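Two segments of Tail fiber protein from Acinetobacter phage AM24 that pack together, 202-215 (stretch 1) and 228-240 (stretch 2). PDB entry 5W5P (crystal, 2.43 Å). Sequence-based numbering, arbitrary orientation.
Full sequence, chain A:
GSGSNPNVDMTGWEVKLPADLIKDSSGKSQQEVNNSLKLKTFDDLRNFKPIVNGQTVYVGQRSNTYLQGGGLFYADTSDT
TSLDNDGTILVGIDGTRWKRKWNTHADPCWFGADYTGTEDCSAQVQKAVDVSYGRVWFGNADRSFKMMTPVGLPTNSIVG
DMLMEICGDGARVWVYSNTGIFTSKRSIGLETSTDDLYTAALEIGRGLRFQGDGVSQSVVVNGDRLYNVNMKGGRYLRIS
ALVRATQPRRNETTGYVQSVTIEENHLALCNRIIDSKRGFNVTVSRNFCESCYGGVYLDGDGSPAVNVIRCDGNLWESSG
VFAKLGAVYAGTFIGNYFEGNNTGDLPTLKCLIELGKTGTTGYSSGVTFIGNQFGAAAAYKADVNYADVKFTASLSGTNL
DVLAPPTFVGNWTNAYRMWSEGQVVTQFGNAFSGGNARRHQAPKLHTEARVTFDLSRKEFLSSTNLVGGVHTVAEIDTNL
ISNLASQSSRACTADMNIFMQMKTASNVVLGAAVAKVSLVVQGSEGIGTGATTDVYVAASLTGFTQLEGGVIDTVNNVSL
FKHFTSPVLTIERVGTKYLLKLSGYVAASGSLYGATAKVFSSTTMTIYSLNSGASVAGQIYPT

Stretch 1, residues 202-215: LEIGRGLRFQGDGV
Stretch 2 (228-240) NVNMKGGRYLRIS

Two short parallel ladders join these stretches, and Phe210, Ile204 and Arg238 lose the most surface to the contact. In the first, strand 202-204 runs beside 229-232 at 15°, axes 4.8 Å apart, pairing Leu202 with Val229, Glu203 with Asn230 and Ile204 with Met231. Hydrogen bonds alternate along it: Asn230 N to Leu202 O (2.9 Å), Ile204 N to Asn230 O (3.0 Å), Lys232 N to Ile204 O (3.3 Å).

Ile204, extended (-140/134, chi1 t, chi2 t), suits its buried place because its beta-branch methyl, CG2, packs against two neighbours, 3.8 Å from Val229 CG1 and 3.5 Å from CG of Met231, a selenomethionine. On the other face Glu203 (chi1 m) accepts a hydrogen bond at OE1 from Asn230 ND2, 2.9 Å, so an amide donor meets a carboxylate acceptor across the pair.

Between the ladders stretch 1 makes a type II turn, Gly205 to Leu208, closed by Leu208 N to Gly205 O (3.0 Å); it takes five steps from Ile204 to Arg209, stretch 2 four from Met231 to Arg235, so the register shifts by one. Gly205 sits at 119/-21, where a CB would jam against the preceding carbonyl.

The second ladder (209-211 beside 235-237, 14°, axes 4.7 Å apart) pairs Phe210 with Tyr236. Phe210 N donates to Arg235 O (2.8 Å) and Phe210 O accepts from Leu237 N (3.0 Å). Phe210's flat, apolar ring suits this buried site beside Tyr236: both have chi1 m, planes 23° from parallel but slid apart, Phe210 CD1 3.5 Å from Tyr236 CE2. Phe210 CB meets Ile239 CD1 at 4.1 Å.

Gly212 N to Leu237 O (2.9 Å) continues the bonding. Arg238, at 54/42 with rotamer m, t, t, brings CB to 3.3 Å from Gly212 O; its long side chain reaches a water that accepts from Arg238 NH1 and Gln211 NE2 and donates to Gly212 O.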

ATOM      1  N   LEU A 202      -9.587 -20.610  -1.684  1.00 34.56           N
ATOM      2  CA  LEU A 202      -9.731 -20.840  -3.113  1.00 37.00           C
ATOM      3  C   LEU A 202      -8.857 -19.865  -3.886  1.00 38.14           C
ATOM      4  O   LEU A 202      -8.928 -18.655  -3.661  1.00 41.08           O
ATOM      5  CB  LEU A 202     -11.197 -20.683  -3.540  1.00 38.80           C
ATOM      6  CG  LEU A 202     -11.493 -20.578  -5.039  1.00 36.87           C
ATOM      7  CD1 LEU A 202     -11.071 -21.854  -5.746  1.00 36.04           C
ATOM      8  CD2 LEU A 202     -12.965 -20.289  -5.270  1.00 34.33           C
ATOM      9  N   GLU A 203      -8.041 -20.389  -4.792  1.00 36.96           N
ATOM     10  CA  GLU A 203      -7.341 -19.585  -5.788  1.00 37.23           C
ATOM     11  C   GLU A 203      -8.016 -19.801  -7.136  1.00 38.17           C
ATOM     12  O   GLU A 203      -8.172 -20.944  -7.575  1.00 40.04           O
ATOM     13  CB  GLU A 203      -5.859 -19.959  -5.867  1.00 34.23           C
ATOM     14  CG  GLU A 203      -5.191 -20.184  -4.514  1.00 37.02           C
ATOM     15  CD  GLU A 203      -4.668 -18.899  -3.901  1.00 43.80           C
ATOM     16  OE1 GLU A 203      -5.119 -18.534  -2.798  1.00 47.41           O
ATOM     17  OE2 GLU A 203      -3.810 -18.243  -4.526  1.00 49.11           O
ATOM     18  N   ILE A 204      -8.432 -18.719  -7.788  1.00 36.23           N
ATOM     19  CA  ILE A 204      -9.192 -18.843  -9.028  1.00 37.81           C
ATOM     20  C   ILE A 204      -8.730 -17.783 -10.012  1.00 46.86           C
ATOM     21  O   ILE A 204      -8.555 -16.617  -9.639  1.00 50.19           O
ATOM     22  CB  ILE A 204     -10.708 -18.732  -8.778  1.00 38.13           C
ATOM     23  CG1 ILE A 204     -11.468 -18.594 -10.095  1.00 35.55           C
ATOM     24  CG2 ILE A 204     -11.020 -17.554  -7.854  1.00 40.07           C
ATOM     25  CD1 ILE A 204     -12.968 -18.658  -9.919  1.00 34.17           C
ATOM     26  N   GLY A 205      -8.504 -18.193 -11.260  1.00 33.83           N
ATOM     27  CA  GLY A 205      -8.326 -17.280 -12.371  1.00 33.90           C
ATOM     28  C   GLY A 205      -6.992 -17.370 -13.082  1.00 37.72           C
ATOM     29  O   GLY A 205      -6.895 -16.931 -14.238  1.00 38.85           O
ATOM     30  N   ARG A 206      -5.957 -17.911 -12.442  1.00 34.15           N
ATOM     31  CA  ARG A 206      -4.646 -18.017 -13.080  1.00 40.99           C
ATOM     32  C   ARG A 206      -4.752 -18.743 -14.421  1.00 40.71           C
ATOM     33  O   ARG A 206      -5.157 -19.908 -14.476  1.00 38.43           O
ATOM     34  CB  ARG A 206      -3.670 -18.744 -12.154  1.00 40.88           C
ATOM     35  CG  ARG A 206      -2.212 -18.702 -12.605  1.00 45.81           C
ATOM     36  CD  ARG A 206      -1.632 -17.303 -12.475  1.00 53.10           C
ATOM     37  NE  ARG A 206      -1.706 -16.811 -11.100  1.00 59.14           N
ATOM     38  CZ  ARG A 206      -1.404 -15.569 -10.730  1.00 60.02           C
ATOM     39  NH1 ARG A 206      -1.008 -14.685 -11.636  1.00 54.50           N
ATOM     40  NH2 ARG A 206      -1.500 -15.212  -9.454  1.00 64.71           N
ATOM     41  N   GLY A 207      -4.412 -18.040 -15.502  1.00 42.44           N
ATOM     42  CA  GLY A 207      -4.419 -18.637 -16.825  1.00 39.64           C
ATOM     43  C   GLY A 207      -5.787 -18.925 -17.401  1.00 40.79           C
ATOM     44  O   GLY A 207      -5.908 -19.797 -18.270  1.00 40.53           O
ATOM     45  N   LEU A 208      -6.823 -18.218 -16.944  1.00 36.94           N
ATOM     46  CA  LEU A 208      -8.194 -18.449 -17.377  1.00 37.83           C
ATOM     47  C   LEU A 208      -8.808 -17.161 -17.902  1.00 39.24           C
ATOM     48  O   LEU A 208      -8.547 -16.071 -17.381  1.00 41.09           O
ATOM     49  CB  LEU A 208      -9.063 -18.973 -16.235  1.00 38.45           C
ATOM     50  CG  LEU A 208      -8.941 -20.447 -15.878  1.00 40.09           C
ATOM     51  CD1 LEU A 208      -9.839 -20.750 -14.697  1.00 35.38           C
ATOM     52  CD2 LEU A 208      -9.289 -21.319 -17.080  1.00 36.36           C
ATOM     53  N   ARG A 209      -9.648 -17.300 -18.923  1.00 37.57           N
ATOM     54  CA  ARG A 209     -10.383 -16.183 -19.511  1.00 38.54           C
ATOM     55  C   ARG A 209     -11.870 -16.447 -19.305  1.00 40.63           C
ATOM     56  O   ARG A 209     -12.464 -17.259 -20.018  1.00 43.71           O
ATOM     57  CB  ARG A 209     -10.049 -16.030 -20.989  1.00 42.87           C
ATOM     58  CG  ARG A 209      -8.592 -15.714 -21.274  1.00 43.24           C
ATOM     59  CD  ARG A 209      -8.324 -15.686 -22.766  1.00 40.37           C
ATOM     60  NE  ARG A 209      -8.424 -17.015 -23.357  1.00 44.23           N
ATOM     61  CZ  ARG A 209      -8.951 -17.269 -24.554  1.00 44.94           C
ATOM     62  NH1 ARG A 209      -9.439 -16.283 -25.294  1.00 42.70           N
ATOM     63  NH2 ARG A 209      -8.986 -18.514 -25.012  1.00 41.73           N
ATOM     64  N   PHE A 210     -12.470 -15.777 -18.324  1.00 41.33           N
ATOM     65  CA  PHE A 210     -13.907 -15.865 -18.105  1.00 38.60           C
ATOM     66  C   PHE A 210     -14.594 -14.819 -18.969  1.00 38.98           C
ATOM     67  O   PHE A 210     -14.192 -13.654 -18.976  1.00 44.11           O
ATOM     68  CB  PHE A 210     -14.245 -15.668 -16.628  1.00 36.00           C
ATOM     69  CG  PHE A 210     -13.800 -16.805 -15.748  1.00 35.67           C
ATOM     70  CD1 PHE A 210     -12.687 -16.679 -14.930  1.00 35.06           C
ATOM     71  CD2 PHE A 210     -14.489 -18.010 -15.753  1.00 36.06           C
ATOM     72  CE1 PHE A 210     -12.280 -17.728 -14.113  1.00 34.88           C
ATOM     73  CE2 PHE A 210     -14.084 -19.064 -14.955  1.00 35.85           C
ATOM     74  CZ  PHE A 210     -12.978 -18.925 -14.132  1.00 37.84           C
ATOM     75  N   GLN A 211     -15.610 -15.237 -19.714  1.00 42.61           N
ATOM     76  CA  GLN A 211     -16.232 -14.365 -20.699  1.00 46.88           C
ATOM     77  C   GLN A 211     -17.738 -14.570 -20.711  1.00 48.40           C
ATOM     78  O   GLN A 211     -18.221 -15.705 -20.651  1.00 48.77           O
ATOM     79  CB  GLN A 211     -15.656 -14.621 -22.103  1.00 48.10           C
ATOM     80  CG  GLN A 211     -16.108 -13.621 -23.162  1.00 49.23           C
ATOM     81  CD  GLN A 211     -15.240 -13.649 -24.412  1.00 49.91           C
ATOM     82  OE1 GLN A 211     -14.115 -14.154 -24.391  1.00 48.22           O
ATOM     83  NE2 GLN A 211     -15.762 -13.105 -25.511  1.00 49.08           N
ATOM     84  N   GLY A 212     -18.476 -13.457 -20.779  1.00 44.82           N
ATOM     85  CA  GLY A 212     -19.902 -13.481 -21.006  1.00 41.86           C
ATOM     86  C   GLY A 212     -20.229 -12.827 -22.341  1.00 45.54           C
ATOM     87  O   GLY A 212     -19.380 -12.187 -22.970  1.00 47.51           O
ATOM     88  N   ASP A 213     -21.478 -13.003 -22.773  1.00 48.12           N
ATOM     89  CA  ASP A 213     -21.932 -12.401 -24.020  1.00 53.04           C
ATOM     90  C   ASP A 213     -22.452 -10.978 -23.843  1.00 57.62           C
ATOM     91  O   ASP A 213     -22.707 -10.298 -24.844  1.00 63.40           O
ATOM     92  CB  ASP A 213     -23.021 -13.267 -24.672  1.00 53.16           C
ATOM     93  CG  ASP A 213     -24.155 -13.600 -23.727  1.00 54.03           C
ATOM     94  OD1 ASP A 213     -24.197 -13.040 -22.615  1.00 56.31           O
ATOM     95  OD2 ASP A 213     -25.009 -14.432 -24.091  1.00 56.56           O
ATOM     96  N   GLY A 214     -22.618 -10.513 -22.606  1.00 55.29           N
ATOM     97  CA  GLY A 214     -23.088  -9.169 -22.352  1.00 59.24           C
ATOM     98  C   GLY A 214     -24.577  -8.961 -22.509  1.00 58.85           C
ATOM     99  O   GLY A 214     -25.076  -7.892 -22.136  1.00 60.99           O
ATOM    100  N   VAL A 215     -25.303  -9.936 -23.050  1.00 56.90           N
ATOM    101  CA  VAL A 215     -26.751  -9.868 -23.184  1.00 61.45           C
ATOM    102  C   VAL A 215     -27.445 -10.859 -22.261  1.00 63.31           C
ATOM    103  O   VAL A 215     -28.631 -11.149 -22.442  1.00 70.14           O
ATOM    104  CB  VAL A 215     -27.191 -10.079 -24.643  1.00 64.24           C
ATOM    105  CG1 VAL A 215     -26.728  -8.916 -25.514  1.00 64.48           C
ATOM    106  CG2 VAL A 215     -26.659 -11.402 -25.174  1.00 63.22           C
ATOM    107  N   ASN A 228     -12.642 -16.480   1.679  1.00 37.95           N
ATOM    108  CA  ASN A 228     -11.188 -16.566   1.591  1.00 34.14           C
ATOM    109  C   ASN A 228     -10.755 -16.908   0.163  1.00 39.07           C
ATOM    110  O   ASN A 228     -10.157 -17.950  -0.108  1.00 40.75           O
ATOM    111  CB  ASN A 228     -10.633 -17.576   2.600  1.00 34.72           C
ATOM    112  CG  ASN A 228     -10.864 -17.156   4.048  1.00 41.61           C
ATOM    113  OD1 ASN A 228     -11.757 -16.364   4.347  1.00 41.37           O
ATOM    114  ND2 ASN A 228     -10.061 -17.698   4.953  1.00 35.66           N
ATOM    115  N   VAL A 229     -11.075 -15.997  -0.754  1.00 36.99           N
ATOM    116  CA  VAL A 229     -10.895 -16.208  -2.185  1.00 36.56           C
ATOM    117  C   VAL A 229      -9.823 -15.257  -2.694  1.00 36.70           C
ATOM    118  O   VAL A 229      -9.909 -14.042  -2.482  1.00 35.74           O
ATOM    119  CB  VAL A 229     -12.211 -15.998  -2.953  1.00 35.64           C
ATOM    120  CG1 VAL A 229     -12.024 -16.334  -4.430  1.00 33.15           C
ATOM    121  CG2 VAL A 229     -13.321 -16.837  -2.341  1.00 39.67           C
ATOM    122  N   ASN A 230      -8.824 -15.809  -3.378  1.00 35.86           N
ATOM    123  CA  ASN A 230      -7.823 -15.031  -4.104  1.00 36.66           C
ATOM    124  C   ASN A 230      -8.144 -15.141  -5.594  1.00 37.61           C
ATOM    125  O   ASN A 230      -7.924 -16.187  -6.210  1.00 39.23           O
ATOM    126  CB  ASN A 230      -6.413 -15.533  -3.803  1.00 42.35           C
ATOM    127  CG  ASN A 230      -5.861 -14.986  -2.502  1.00 47.59           C
ATOM    128  OD1 ASN A 230      -6.140 -13.852  -2.120  1.00 48.98           O
ATOM    129  ND2 ASN A 230      -5.071 -15.797  -1.809  1.00 47.16           N
HETATM  130  N   MSE A 231      -8.678 -14.066  -6.166  1.00 36.54           N
HETATM  131  CA  MSE A 231      -8.896 -13.984  -7.607  1.00 37.48           C
HETATM  132  C   MSE A 231      -7.777 -13.194  -8.264  1.00 39.94           C
HETATM  133  O   MSE A 231      -7.755 -11.970  -8.177  1.00 41.78           O
HETATM  134  CB  MSE A 231     -10.235 -13.325  -7.926  1.00 40.92           C
HETATM  135  CG  MSE A 231     -11.428 -14.069  -7.397  1.00 50.52           C
HETATM  136 SE   MSE A 231     -13.111 -13.238  -7.898  1.00 59.13          SE
HETATM  137  CE  MSE A 231     -13.351 -13.976  -9.682  1.00 51.81           C
ATOM    138  N   LYS A 232      -6.852 -13.887  -8.927  1.00 37.31           N
ATOM    139  CA  LYS A 232      -5.668 -13.247  -9.477  1.00 36.42           C
ATOM    140  C   LYS A 232      -5.310 -13.863 -10.824  1.00 40.44           C
ATOM    141  O   LYS A 232      -5.504 -15.063 -11.052  1.00 36.71           O
ATOM    142  CB  LYS A 232      -4.472 -13.359  -8.513  1.00 38.01           C
ATOM    143  CG  LYS A 232      -4.650 -12.628  -7.177  1.00 46.89           C
ATOM    144  CD  LYS A 232      -3.773 -13.221  -6.076  1.00 57.26           C
ATOM    145  CE  LYS A 232      -2.286 -13.073  -6.397  1.00 65.79           C
ATOM    146  NZ  LYS A 232      -1.421 -13.948  -5.531  1.00 68.44           N
ATOM    147  N   GLY A 233      -4.779 -13.022 -11.717  1.00 39.85           N
ATOM    148  CA  GLY A 233      -4.216 -13.480 -12.970  1.00 38.68           C
ATOM    149  C   GLY A 233      -5.207 -13.823 -14.057  1.00 41.15           C
ATOM    150  O   GLY A 233      -4.801 -14.364 -15.091  1.00 43.59           O
ATOM    151  N   GLY A 234      -6.490 -13.524 -13.870  1.00 39.53           N
ATOM    152  CA  GLY A 234      -7.482 -13.885 -14.863  1.00 36.89           C
ATOM    153  C   GLY A 234      -7.929 -12.748 -15.755  1.00 38.05           C
ATOM    154  O   GLY A 234      -7.779 -11.573 -15.407  1.00 41.25           O
ATOM    155  N   ARG A 235      -8.464 -13.096 -16.924  1.00 38.00           N
ATOM    156  CA  ARG A 235      -9.102 -12.147 -17.824  1.00 39.07           C
ATOM    157  C   ARG A 235     -10.612 -12.302 -17.697  1.00 41.52           C
ATOM    158  O   ARG A 235     -11.125 -13.426 -17.678  1.00 45.45           O
ATOM    159  CB  ARG A 235      -8.664 -12.375 -19.273  1.00 36.17           C
ATOM    160  CG  ARG A 235      -8.649 -11.108 -20.133  1.00 37.75           C
ATOM    161  CD  ARG A 235     -10.046 -10.687 -20.571  1.00 37.01           C
ATOM    162  NE  ARG A 235     -10.012  -9.619 -21.568  1.00 37.67           N
ATOM    163  CZ  ARG A 235      -9.737  -8.342 -21.307  1.00 42.20           C
ATOM    164  NH1 ARG A 235      -9.485  -7.944 -20.066  1.00 40.85           N
ATOM    165  NH2 ARG A 235      -9.724  -7.453 -22.289  1.00 38.25           N
ATOM    166  N   TYR A 236     -11.315 -11.175 -17.601  1.00 39.77           N
ATOM    167  CA  TYR A 236     -12.767 -11.159 -17.471  1.00 35.66           C
ATOM    168  C   TYR A 236     -13.325 -10.189 -18.497  1.00 40.18           C
ATOM    169  O   TYR A 236     -12.990  -9.001 -18.476  1.00 38.60           O
ATOM    170  CB  TYR A 236     -13.199 -10.758 -16.059  1.00 35.04           C
ATOM    171  CG  TYR A 236     -12.726 -11.709 -14.993  1.00 34.52           C
ATOM    172  CD1 TYR A 236     -11.438 -11.628 -14.482  1.00 34.08           C
ATOM    173  CD2 TYR A 236     -13.567 -12.687 -14.492  1.00 39.62           C
ATOM    174  CE1 TYR A 236     -11.005 -12.495 -13.505  1.00 38.12           C
ATOM    175  CE2 TYR A 236     -13.143 -13.562 -13.516  1.00 39.69           C
ATOM    176  CZ  TYR A 236     -11.864 -13.464 -13.026  1.00 38.43           C
ATOM    177  OH  TYR A 236     -11.443 -14.341 -12.060  1.00 40.49           O
ATOM    178  N   LEU A 237     -14.172 -10.696 -19.385  1.00 37.07           N
ATOM    179  CA  LEU A 237     -14.693  -9.928 -20.505  1.00 37.92           C
ATOM    180  C   LEU A 237     -16.207 -10.059 -20.523  1.00 46.84           C
ATOM    181  O   LEU A 237     -16.735 -11.175 -20.601  1.00 48.23           O
ATOM    182  CB  LEU A 237     -14.077 -10.414 -21.822  1.00 38.63           C
ATOM    183  CG  LEU A 237     -14.517  -9.749 -23.128  1.00 41.30           C
ATOM    184  CD1 LEU A 237     -14.363  -8.231 -23.059  1.00 39.69           C
ATOM    185  CD2 LEU A 237     -13.725 -10.324 -24.289  1.00 40.40           C
ATOM    186  N   ARG A 238     -16.897  -8.919 -20.435  1.00 38.67           N
ATOM    187  CA  ARG A 238     -18.360  -8.850 -20.489  1.00 39.34           C
ATOM    188  C   ARG A 238     -19.001  -9.772 -19.453  1.00 38.97           C
ATOM    189  O   ARG A 238     -19.995 -10.454 -19.719  1.00 39.65           O
ATOM    190  CB  ARG A 238     -18.875  -9.150 -21.900  1.00 40.58           C
ATOM    191  CG  ARG A 238     -18.337  -8.185 -22.952  1.00 42.33           C
ATOM    192  CD  ARG A 238     -18.953  -8.420 -24.315  1.00 43.76           C
ATOM    193  NE  ARG A 238     -18.321  -7.596 -25.345  1.00 45.15           N
ATOM    194  CZ  ARG A 238     -17.252  -7.967 -26.049  1.00 50.85           C
ATOM    195  NH1 ARG A 238     -16.693  -9.150 -25.834  1.00 49.99           N
ATOM    196  NH2 ARG A 238     -16.744  -7.158 -26.973  1.00 51.96           N
ATOM    197  N   ILE A 239     -18.428  -9.773 -18.250  1.00 37.96           N
ATOM    198  CA  ILE A 239     -18.932 -10.544 -17.120  1.00 42.99           C
ATOM    199  C   ILE A 239     -19.798  -9.632 -16.261  1.00 42.17           C
ATOM    200  O   ILE A 239     -19.374  -8.534 -15.882  1.00 43.26           O
ATOM    201  CB  ILE A 239     -17.777 -11.154 -16.307  1.00 41.00           C
ATOM    202  CG1 ILE A 239     -17.021 -12.168 -17.171  1.00 38.48           C
ATOM    203  CG2 ILE A 239     -18.283 -11.755 -14.989  1.00 38.63           C
ATOM    204  CD1 ILE A 239     -17.675 -13.537 -17.230  1.00 37.27           C
ATOM    205  N   SER A 240     -21.016 -10.081 -15.955  1.00 45.77           N
ATOM    206  CA  SER A 240     -21.956  -9.229 -15.228  1.00 43.82           C
ATOM    207  C   SER A 240     -21.448  -8.916 -13.826  1.00 41.72           C
ATOM    208  O   SER A 240     -21.654  -7.808 -13.314  1.00 45.13           O
ATOM    209  CB  SER A 240     -23.328  -9.899 -15.167  1.00 43.04           C
ATOM    210  OG  SER A 240     -23.698 -10.416 -16.437  1.00 44.37           O
TER
HETATM  211  O   HOH W   1      -2.022 -16.542  -3.750  1.00 47.85           O
HETATM  212  O   HOH W   2      -8.987 -14.281 -11.404  1.00 36.43           O
HETATM  213  O   HOH W   3      -2.673 -15.514 -15.386  1.00 46.15           O
HETATM  214  O   HOH W   4     -18.203 -11.527 -25.195  1.00 33.80           O
HETATM  215  O   HOH W   5     -22.618 -11.931 -19.582  1.00 44.68           O